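PDB 6GZW: Dye type peroxidase A from Streptomyces lividans 1326, which is a haem-containing dye-decolourising peroxidase that probably uses hydrogen peroxide to oxidise dyes and other organic reductants. Local coordinates for residues H31-D36 and A153-Q158. Sequence-based numbering, arbitrary orientation.
Sequences HLVAFD and ARVRWQ
Asp36 OD2 is held by two hydrogen bonds, one from Arg156 and one from a water. Arg156 NH1 donates to the syn lone pair of Asp36 OD2 (2.8 Å), which lies in the guanidinium plane; the water donates to the same Asp36 OD2 at 2.6 Å. That water in turn accepts from Arg154 NH1, so the second arginine reaches the carboxylate through the water, while its NH2 donates to Ala312 O of the second subunit; two arginines so near are likely to keep Asp36 ionised. Arginine suits position 156 because its chain, CG anti to the backbone N (chi1 -178°) and extended as far as NE, carries the guanidinium over to Asp36. Its NE and NH2 bond to the carbonyls of Ser122 and Lys119, as Trp157 NE1 does to that of Asn123. An alanine here would lack the salt bridge and both carbonyl bonds, and would probably loosen the 119-122 region from this edge of the sheet.

The backbones pair antiparallel through a classic beta bulge, Arg156 and Trp157 both facing Ala34. Ala34 O takes a good bond from Arg156 N (2.8 Å) and a weak one from Trp157 N (3.4 Å), while Ala34 N donates to Trp157 O. The small methyl of Ala34 lies against one face of the indole, offset toward the rim: CB is 3.4 Å from the centroid of the Trp157 five-membered ring, a CH-pi contact. Past the bulge, Phe35 CE2 packs at 3.7 Å on Val155 CG2, two apolar groups suited to buried surroundings.

Strand 153-162 is the outermost strand, within this chain, of the ferredoxin-like sheet of the N-terminal Dyp-type half; strand 29-37 lies between it and strand 126-132, antiparallel to both. Helix 135-149 packs on the side chains of His31, Phe35 and Val155, and Phe310 of the second subunit packs against Val155 and Gln158.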
loop_
_atom_site.group_PDB
_atom_site.type_symbol
_atom_site.label_atom_id
_atom_site.label_comp_id
_atom_site.label_asym_id
_atom_site.label_seq_id
_atom_site.Cartn_x
_atom_site.Cartn_y
_atom_site.Cartn_z
ATOM N N HIS A 31 -8.805 0.036 1.499
ATOM C CA HIS A 31 -9.101 1.452 1.399
ATOM C C HIS A 31 -10.400 1.692 2.181
ATOM O O HIS A 31 -11.417 1.054 1.877
ATOM C CB HIS A 31 -9.306 1.886 -0.050
ATOM C CG HIS A 31 -8.155 1.600 -0.972
ATOM N ND1 HIS A 31 -6.947 2.267 -0.915
ATOM C CD2 HIS A 31 -8.047 0.719 -1.996
ATOM C CE1 HIS A 31 -6.153 1.811 -1.875
ATOM N NE2 HIS A 31 -6.803 0.889 -2.564
ATOM N N LEU A 32 -10.354 2.583 3.155
ATOM C CA LEU A 32 -11.551 3.024 3.873
ATOM C C LEU A 32 -11.867 4.425 3.384
ATOM O O LEU A 32 -10.958 5.233 3.242
ATOM C CB LEU A 32 -11.325 3.075 5.369
ATOM C CG LEU A 32 -10.762 1.830 6.067
ATOM C CD1 LEU A 32 -10.736 1.983 7.583
ATOM C CD2 LEU A 32 -11.520 0.570 5.670
ATOM N N VAL A 33 -13.138 4.728 3.114
ATOM C CA VAL A 33 -13.495 6.053 2.633
ATOM C C VAL A 33 -14.831 6.455 3.252
ATOM O O VAL A 33 -15.683 5.598 3.455
ATOM C CB VAL A 33 -13.491 6.078 1.089
ATOM C CG1 VAL A 33 -14.339 4.975 0.501
ATOM C CG2 VAL A 33 -13.848 7.443 0.531
ATOM N N ALA A 34 -14.945 7.720 3.655
ATOM C CA ALA A 34 -16.190 8.300 4.096
ATOM C C ALA A 34 -16.629 9.364 3.101
ATOM O O ALA A 34 -15.793 10.095 2.562
ATOM C CB ALA A 34 -16.035 8.880 5.496
ATOM N N PHE A 35 -17.943 9.447 2.865
ATOM C CA PHE A 35 -18.543 10.437 1.989
ATOM C C PHE A 35 -19.553 11.275 2.774
ATOM O O PHE A 35 -20.221 10.722 3.668
ATOM C CB PHE A 35 -19.288 9.758 0.833
ATOM C CG PHE A 35 -18.413 8.999 -0.113
ATOM C CD1 PHE A 35 -18.101 7.672 0.138
ATOM C CD2 PHE A 35 -17.950 9.564 -1.300
ATOM C CE1 PHE A 35 -17.318 6.920 -0.721
ATOM C CE2 PHE A 35 -17.150 8.805 -2.176
ATOM C CZ PHE A 35 -16.830 7.484 -1.875
ATOM N N ASP A 36 -19.654 12.559 2.454
ATOM C CA ASP A 36 -20.769 13.399 2.906
ATOM C C ASP A 36 -21.703 13.723 1.770
ATOM O O ASP A 36 -21.278 14.061 0.660
ATOM C CB ASP A 36 -20.283 14.701 3.533
ATOM C CG ASP A 36 -19.642 14.487 4.893
ATOM O OD1 ASP A 36 -20.036 13.549 5.602
ATOM O OD2 ASP A 36 -18.773 15.300 5.267
ATOM N N ALA A 153 -22.459 13.033 -3.564
ATOM C CA ALA A 153 -21.645 13.031 -2.352
ATOM C C ALA A 153 -20.206 13.396 -2.668
ATOM O O ALA A 153 -19.801 13.311 -3.833
ATOM C CB ALA A 153 -21.713 11.673 -1.681
ATOM N N ARG A 154 -19.500 13.896 -1.654
ATOM C CA ARG A 154 -18.077 14.255 -1.763
ATOM C C ARG A 154 -17.309 13.337 -0.819
ATOM O O ARG A 154 -17.861 12.890 0.205
ATOM C CB ARG A 154 -17.794 15.743 -1.405
ATOM C CG ARG A 154 -18.052 16.151 0.046
ATOM C CD ARG A 154 -17.694 17.590 0.371
ATOM N NE ARG A 154 -16.259 17.804 0.146
ATOM C CZ ARG A 154 -15.272 17.620 1.032
ATOM N NH1 ARG A 154 -15.493 17.243 2.290
ATOM N NH2 ARG A 154 -14.013 17.807 0.638
ATOM N N VAL A 155 -16.051 13.056 -1.161
ATOM C CA VAL A 155 -15.136 12.356 -0.261
ATOM C C VAL A 155 -14.844 13.258 0.918
ATOM O O VAL A 155 -14.320 14.378 0.768
ATOM C CB VAL A 155 -13.830 11.971 -0.977
ATOM C CG1 VAL A 155 -12.804 11.377 -0.013
ATOM C CG2 VAL A 155 -14.127 11.002 -2.100
ATOM N N ARG A 156 -15.201 12.770 2.099
ATOM C CA ARG A 156 -14.887 13.450 3.346
ATOM C C ARG A 156 -13.468 13.093 3.812
ATOM O O ARG A 156 -12.689 13.956 4.182
ATOM C CB ARG A 156 -15.918 13.058 4.422
ATOM C CG ARG A 156 -15.704 13.745 5.754
ATOM C CD ARG A 156 -16.677 13.254 6.821
ATOM N NE ARG A 156 -16.343 13.912 8.076
ATOM C CZ ARG A 156 -16.661 15.157 8.402
ATOM N NH1 ARG A 156 -17.435 15.890 7.601
ATOM N NH2 ARG A 156 -16.220 15.663 9.542
ATOM N N TRP A 157 -13.170 11.807 3.810
ATOM C CA TRP A 157 -11.837 11.309 4.186
ATOM C C TRP A 157 -11.581 9.950 3.566
ATOM O O TRP A 157 -12.501 9.243 3.171
ATOM C CB TRP A 157 -11.597 11.280 5.707
ATOM C CG TRP A 157 -12.523 10.469 6.549
ATOM C CD1 TRP A 157 -13.552 10.934 7.279
ATOM C CD2 TRP A 157 -12.464 9.048 6.798
ATOM N NE1 TRP A 157 -14.162 9.904 7.968
ATOM C CE2 TRP A 157 -13.506 8.734 7.693
ATOM C CE3 TRP A 157 -11.638 8.019 6.356
ATOM C CZ2 TRP A 157 -13.749 7.435 8.128
ATOM C CZ3 TRP A 157 -11.874 6.733 6.785
ATOM C CH2 TRP A 157 -12.935 6.450 7.666
ATOM N N GLN A 158 -10.313 9.611 3.428
ATOM C CA GLN A 158 -9.953 8.327 2.825
ATOM C C GLN A 158 -8.601 7.901 3.337
ATOM O O GLN A 158 -7.660 8.747 3.431
ATOM C CB GLN A 158 -9.976 8.415 1.296
ATOM C CG GLN A 158 -9.882 7.055 0.582
ATOM C CD GLN A 158 -8.462 6.660 0.262
ATOM O OE1 GLN A 158 -7.777 7.389 -0.420
ATOM N NE2 GLN A 158 -8.044 5.481 0.696
HETATM O O HOH W 1 -17.894 17.288 3.893
#